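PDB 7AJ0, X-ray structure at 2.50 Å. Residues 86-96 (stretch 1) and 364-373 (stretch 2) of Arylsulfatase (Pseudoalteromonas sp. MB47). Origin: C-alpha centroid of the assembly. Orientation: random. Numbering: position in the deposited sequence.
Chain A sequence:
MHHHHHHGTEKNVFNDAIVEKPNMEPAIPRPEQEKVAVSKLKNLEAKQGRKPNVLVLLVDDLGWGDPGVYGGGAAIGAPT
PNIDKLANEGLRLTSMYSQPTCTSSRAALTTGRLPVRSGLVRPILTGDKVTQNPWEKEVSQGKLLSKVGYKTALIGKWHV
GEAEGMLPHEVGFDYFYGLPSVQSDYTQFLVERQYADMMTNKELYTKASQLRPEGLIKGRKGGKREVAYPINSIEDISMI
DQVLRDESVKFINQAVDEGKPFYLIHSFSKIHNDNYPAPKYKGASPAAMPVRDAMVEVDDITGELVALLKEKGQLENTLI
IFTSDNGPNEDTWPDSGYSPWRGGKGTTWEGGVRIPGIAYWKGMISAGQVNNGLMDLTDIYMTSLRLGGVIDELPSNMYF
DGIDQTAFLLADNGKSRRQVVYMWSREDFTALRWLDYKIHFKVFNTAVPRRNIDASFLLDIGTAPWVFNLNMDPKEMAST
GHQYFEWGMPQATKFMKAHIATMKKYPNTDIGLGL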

ATOM      1  N   LEU A  86      37.978 -20.481  -6.133  1.00 31.04           N
ATOM      2  CA  LEU A  86      38.608 -19.739  -5.046  1.00 23.11           C
ATOM      3  C   LEU A  86      37.915 -20.027  -3.717  1.00 22.97           C
ATOM      4  O   LEU A  86      38.575 -20.247  -2.695  1.00 23.08           O
ATOM      5  CB  LEU A  86      38.579 -18.237  -5.330  1.00 22.82           C
ATOM      6  CG  LEU A  86      39.636 -17.631  -6.250  1.00 23.61           C
ATOM      7  CD1 LEU A  86      39.432 -16.119  -6.358  1.00 22.72           C
ATOM      8  CD2 LEU A  86      41.044 -17.942  -5.771  1.00 27.81           C
ATOM      9  N   ALA A  87      36.581 -20.036  -3.716  1.00 22.78           N
ATOM     10  CA  ALA A  87      35.841 -20.240  -2.476  1.00 22.67           C
ATOM     11  C   ALA A  87      35.960 -21.679  -1.988  1.00 23.03           C
ATOM     12  O   ALA A  87      36.184 -21.924  -0.798  1.00 23.10           O
ATOM     13  CB  ALA A  87      34.372 -19.864  -2.680  1.00 28.52           C
ATOM     14  N   ASN A  88      35.803 -22.649  -2.892  1.00 23.33           N
ATOM     15  CA  ASN A  88      35.808 -24.045  -2.471  1.00 23.74           C
ATOM     16  C   ASN A  88      37.197 -24.503  -2.045  1.00 24.05           C
ATOM     17  O   ASN A  88      37.322 -25.408  -1.212  1.00 24.36           O
ATOM     18  CB  ASN A  88      35.276 -24.933  -3.596  1.00 24.04           C
ATOM     19  CG  ASN A  88      33.799 -24.711  -3.862  1.00 23.85           C
ATOM     20  OD1 ASN A  88      33.047 -24.321  -2.968  1.00 33.66           O
ATOM     21  ND2 ASN A  88      33.375 -24.961  -5.095  1.00 28.46           N
ATOM     22  N   GLU A  89      38.245 -23.905  -2.602  1.00 24.03           N
ATOM     23  CA  GLU A  89      39.613 -24.188  -2.188  1.00 25.10           C
ATOM     24  C   GLU A  89      40.116 -23.193  -1.154  1.00 24.11           C
ATOM     25  O   GLU A  89      41.315 -23.170  -0.859  1.00 24.34           O
ATOM     26  CB  GLU A  89      40.532 -24.200  -3.409  1.00 25.20           C
ATOM     27  CG  GLU A  89      40.268 -25.376  -4.328  1.00 24.97           C
ATOM     28  CD  GLU A  89      40.851 -25.187  -5.709  1.00 46.64           C
ATOM     29  OE1 GLU A  89      41.590 -24.202  -5.921  1.00 56.05           O
ATOM     30  OE2 GLU A  89      40.562 -26.027  -6.586  1.00 46.92           O
ATOM     31  N   GLY A  90      39.228 -22.381  -0.598  1.00 23.69           N
ATOM     32  CA  GLY A  90      39.597 -21.409   0.424  1.00 23.50           C
ATOM     33  C   GLY A  90      38.478 -21.215   1.407  1.00 23.26           C
ATOM     34  O   GLY A  90      37.784 -22.174   1.771  1.00 23.42           O
ATOM     35  N   LEU A  91      38.281 -19.972   1.835  1.00 22.93           N
ATOM     36  CA  LEU A  91      37.318 -19.626   2.874  1.00 22.73           C
ATOM     37  C   LEU A  91      36.257 -18.711   2.282  1.00 22.36           C
ATOM     38  O   LEU A  91      36.582 -17.665   1.711  1.00 22.18           O
ATOM     39  CB  LEU A  91      38.025 -18.950   4.052  1.00 22.76           C
ATOM     40  CG  LEU A  91      37.180 -18.222   5.094  1.00 22.56           C
ATOM     41  CD1 LEU A  91      36.249 -19.174   5.810  1.00 25.74           C
ATOM     42  CD2 LEU A  91      38.089 -17.512   6.094  1.00 22.66           C
ATOM     43  N   ARG A  92      34.994 -19.107   2.418  1.00 22.29           N
ATOM     44  CA  ARG A  92      33.869 -18.299   1.969  1.00 22.00           C
ATOM     45  C   ARG A  92      33.212 -17.656   3.184  1.00 21.86           C
ATOM     46  O   ARG A  92      32.752 -18.358   4.091  1.00 22.01           O
ATOM     47  CB  ARG A  92      32.861 -19.144   1.192  1.00 22.08           C
ATOM     48  CG  ARG A  92      31.663 -18.352   0.696  1.00 25.45           C
ATOM     49  CD  ARG A  92      30.903 -19.101  -0.384  1.00 26.87           C
ATOM     50  NE  ARG A  92      30.268 -20.317   0.114  1.00 25.67           N
ATOM     51  CZ  ARG A  92      29.057 -20.362   0.664  1.00 22.23           C
ATOM     52  NH1 ARG A  92      28.343 -19.252   0.803  1.00 29.24           N
ATOM     53  NH2 ARG A  92      28.561 -21.518   1.080  1.00 22.55           N
ATOM     54  N   LEU A  93      33.179 -16.327   3.203  1.00 21.63           N
ATOM     55  CA  LEU A  93      32.587 -15.563   4.293  1.00 21.53           C
ATOM     56  C   LEU A  93      31.154 -15.201   3.923  1.00 21.37           C
ATOM     57  O   LEU A  93      30.914 -14.583   2.880  1.00 21.23           O
ATOM     58  CB  LEU A  93      33.402 -14.303   4.572  1.00 21.45           C
ATOM     59  CG  LEU A  93      34.836 -14.524   5.051  1.00 21.66           C
ATOM     60  CD1 LEU A  93      35.558 -13.193   5.176  1.00 27.02           C
ATOM     61  CD2 LEU A  93      34.857 -15.265   6.375  1.00 21.87           C
ATOM     62  N   THR A  94      30.206 -15.581   4.778  1.00 21.44           N
ATOM     63  CA  THR A  94      28.794 -15.337   4.529  1.00 21.36           C
ATOM     64  C   THR A  94      28.254 -14.124   5.279  1.00 21.26           C
ATOM     65  O   THR A  94      27.081 -13.779   5.100  1.00 21.22           O
ATOM     66  CB  THR A  94      27.966 -16.576   4.897  1.00 21.58           C
ATOM     67  OG1 THR A  94      28.277 -16.993   6.233  1.00 23.03           O
ATOM     68  CG2 THR A  94      28.259 -17.718   3.939  1.00 25.77           C
ATOM     69  N   SER A  95      29.070 -13.469   6.102  1.00 21.25           N
ATOM     70  CA  SER A  95      28.682 -12.253   6.817  1.00 21.21           C
ATOM     71  C   SER A  95      29.752 -11.179   6.655  1.00 21.15           C
ATOM     72  O   SER A  95      30.248 -10.592   7.620  1.00 21.24           O
ATOM     73  CB  SER A  95      28.413 -12.544   8.291  1.00 21.39           C
ATOM     74  OG  SER A  95      27.132 -13.129   8.460  1.00 31.09           O
ATOM     75  N   MET A  96      30.122 -10.920   5.406  1.00 21.05           N
ATOM     76  CA  MET A  96      31.039  -9.844   5.054  1.00 21.03           C
ATOM     77  C   MET A  96      30.227  -8.602   4.715  1.00 24.92           C
ATOM     78  O   MET A  96      29.189  -8.690   4.051  1.00 20.90           O
ATOM     79  CB  MET A  96      31.909 -10.264   3.871  1.00 21.02           C
ATOM     80  CG  MET A  96      32.834  -9.193   3.329  1.00 21.05           C
ATOM     81  SD  MET A  96      34.162  -8.736   4.442  1.00102.39           S
ATOM     82  CE  MET A  96      35.304  -8.035   3.259  1.00 42.08           C
ATOM     83  N   MET A 364      47.953 -21.747   3.397  1.00 26.00           N
ATOM     84  CA  MET A 364      47.720 -21.019   4.636  1.00 25.77           C
ATOM     85  C   MET A 364      46.279 -21.133   5.106  1.00 25.36           C
ATOM     86  O   MET A 364      46.027 -21.358   6.294  1.00 25.46           O
ATOM     87  CB  MET A 364      48.075 -19.536   4.452  1.00 25.54           C
ATOM     88  CG  MET A 364      49.548 -19.249   4.245  1.00 26.00           C
ATOM     89  SD  MET A 364      50.452 -19.096   5.792  1.00 33.96           S
ATOM     90  CE  MET A 364      51.180 -20.723   5.921  1.00 43.53           C
ATOM     91  N   ILE A 365      45.326 -20.963   4.193  1.00 24.95           N
ATOM     92  CA  ILE A 365      43.903 -21.034   4.496  1.00 24.58           C
ATOM     93  C   ILE A 365      43.396 -22.375   3.992  1.00 24.76           C
ATOM     94  O   ILE A 365      43.473 -22.667   2.792  1.00 24.79           O
ATOM     95  CB  ILE A 365      43.132 -19.863   3.862  1.00 24.05           C
ATOM     96  CG1 ILE A 365      43.565 -18.542   4.515  1.00 24.20           C
ATOM     97  CG2 ILE A 365      41.630 -20.079   3.988  1.00 23.74           C
ATOM     98  CD1 ILE A 365      42.895 -17.301   3.948  1.00 23.49           C
ATOM     99  N   SER A 366      42.893 -23.198   4.907  1.00 24.95           N
ATOM    100  CA  SER A 366      42.416 -24.521   4.540  1.00 25.22           C
ATOM    101  C   SER A 366      41.202 -24.416   3.625  1.00 24.84           C
ATOM    102  O   SER A 366      40.373 -23.509   3.749  1.00 24.38           O
ATOM    103  CB  SER A 366      42.072 -25.327   5.789  1.00 25.52           C
ATOM    104  OG  SER A 366      43.229 -25.548   6.577  1.00 37.38           O
ATOM    105  N   ALA A 367      41.106 -25.360   2.698  1.00 25.08           N
ATOM    106  CA  ALA A 367      40.055 -25.340   1.697  1.00 24.82           C
ATOM    107  C   ALA A 367      38.724 -25.784   2.286  1.00 24.76           C
ATOM    108  O   ALA A 367      38.667 -26.570   3.235  1.00 25.09           O
ATOM    109  CB  ALA A 367      40.428 -26.246   0.522  1.00 25.19           C
ATOM    110  N   GLY A 368      37.643 -25.264   1.709  1.00 24.37           N
ATOM    111  CA  GLY A 368      36.317 -25.728   2.048  1.00 24.37           C
ATOM    112  C   GLY A 368      35.726 -25.146   3.305  1.00 24.14           C
ATOM    113  O   GLY A 368      34.855 -25.774   3.915  1.00 24.31           O
ATOM    114  N   GLN A 369      36.165 -23.963   3.715  1.00 23.82           N
ATOM    115  CA  GLN A 369      35.631 -23.318   4.903  1.00 24.21           C
ATOM    116  C   GLN A 369      34.507 -22.363   4.526  1.00 23.18           C
ATOM    117  O   GLN A 369      34.656 -21.545   3.613  1.00 31.85           O
ATOM    118  CB  GLN A 369      36.722 -22.546   5.644  1.00 23.60           C
ATOM    119  CG  GLN A 369      37.708 -23.402   6.394  1.00 24.08           C
ATOM    120  CD  GLN A 369      38.729 -22.563   7.132  1.00 24.08           C
ATOM    121  OE1 GLN A 369      38.459 -22.049   8.217  1.00 24.67           O
ATOM    122  NE2 GLN A 369      39.907 -22.406   6.537  1.00 24.19           N
ATOM    123  N   VAL A 370      33.386 -22.470   5.233  1.00 23.17           N
ATOM    124  CA  VAL A 370      32.310 -21.490   5.170  1.00 22.81           C
ATOM    125  C   VAL A 370      32.133 -20.946   6.581  1.00 22.77           C
ATOM    126  O   VAL A 370      31.814 -21.703   7.507  1.00 23.06           O
ATOM    127  CB  VAL A 370      31.003 -22.091   4.636  1.00 22.87           C
ATOM    128  CG1 VAL A 370      30.012 -20.984   4.311  1.00 22.52           C
ATOM    129  CG2 VAL A 370      31.273 -22.942   3.408  1.00 23.07           C
ATOM    130  N   ASN A 371      32.358 -19.645   6.746  1.00 22.48           N
ATOM    131  CA  ASN A 371      32.406 -19.013   8.058  1.00 22.49           C
ATOM    132  C   ASN A 371      31.498 -17.796   8.062  1.00 22.18           C
ATOM    133  O   ASN A 371      31.626 -16.920   7.200  1.00 21.92           O
ATOM    134  CB  ASN A 371      33.840 -18.611   8.412  1.00 22.57           C
ATOM    135  CG  ASN A 371      34.030 -18.369   9.894  1.00 22.75           C
ATOM    136  OD1 ASN A 371      33.143 -17.850  10.569  1.00 22.67           O
ATOM    137  ND2 ASN A 371      35.192 -18.749  10.409  1.00 29.09           N
ATOM    138  N   ASN A 372      30.590 -17.738   9.036  1.00 22.25           N
ATOM    139  CA  ASN A 372      29.619 -16.659   9.144  1.00 22.04           C
ATOM    140  C   ASN A 372      30.065 -15.566  10.112  1.00 22.02           C
ATOM    141  O   ASN A 372      29.243 -14.741  10.526  1.00 21.94           O
ATOM    142  CB  ASN A 372      28.263 -17.225   9.571  1.00 22.19           C
ATOM    143  CG  ASN A 372      27.105 -16.307   9.221  1.00 21.99           C
ATOM    144  OD1 ASN A 372      27.165 -15.557   8.247  1.00 21.74           O
ATOM    145  ND2 ASN A 372      26.042 -16.366  10.014  1.00 22.15           N
ATOM    146  N   GLY A 373      31.346 -15.538  10.473  1.00 22.13           N
ATOM    147  CA  GLY A 373      31.829 -14.523  11.390  1.00 22.17           C
ATOM    148  C   GLY A 373      31.830 -13.139  10.768  1.00 21.92           C
ATOM    149  O   GLY A 373      32.052 -12.966   9.570  1.00 21.74           O
TER
HETATM  150  O   HOH W   1      34.462 -22.656   1.055  1.00 22.07           O
HETATM  151  O   HOH W   2      43.051 -21.077   0.399  1.00 22.07           O
HETATM  152  O   HOH W   3      31.444 -14.241   7.265  1.00 22.07           O

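In parallel β-strands a residue does not hydrogen-bond its direct neighbour; its N-H and C=O reach the residues before and after that neighbour, and such residues alternate between the strands. Two stretches of the arylsulfatase, far apart in its sequence, illustrate the rule. Strands 91-93 and 369-371 run in the same direction, 21° apart, and four backbone hydrogen bonds lace them together. Gln369 N donates to Gly90 O (3.1 Å), and Gln369 O accepts from Arg92 N (2.7 Å, nearly linear at 175°). Asn371 N then donates to Arg92 O (3.0 Å), while Asn371 O receives Thr94 N (3.1 Å). Gln369, Arg92 and Asn371 thus use both backbone polar groups across the seam. The carbonyls are also approached by CA atoms, as when Val370 CA lies 3.3 Å from Arg92 O.

Side chains alternate between faces. Leu91, Leu93, Gln369 and Asn371 share one, where Leu91 CD1 packs against Gln369 CB (3.4 Å) and Asn371 CB (3.6 Å), so the polar residues offer their aliphatic portions to the leucine. On the other, Val370 CG1 covers one face of the Arg92 guanidinium, 3.6 Å from NH2. Before the strand, Ile365 CG2 meets Leu91 CB at 3.8 Å.

Side chains and waters extend the bonding beyond the backbone ladder. Asn372 OD1 accepts from two hydroxyls, Thr94 OG1 (2.7 Å) and Ser95 OG (2.4 Å, very short). Water 3 accepts from Ser95 N (2.8 Å) and donates to Gly373 O and also to Asn371 O (both 2.7 Å), while Gly373 N is satisfied by Asn371 OD1 (2.9 Å). At the other end, water 2 bridges Glu89 O (3.0 Å) and Ile365 O (2.9 Å), two acceptors that cannot bond each other. Gln369 NE2 donates to Ser366 O (3.0 Å), a nearly straight bond that satisfies a carbonyl of the preceding loop.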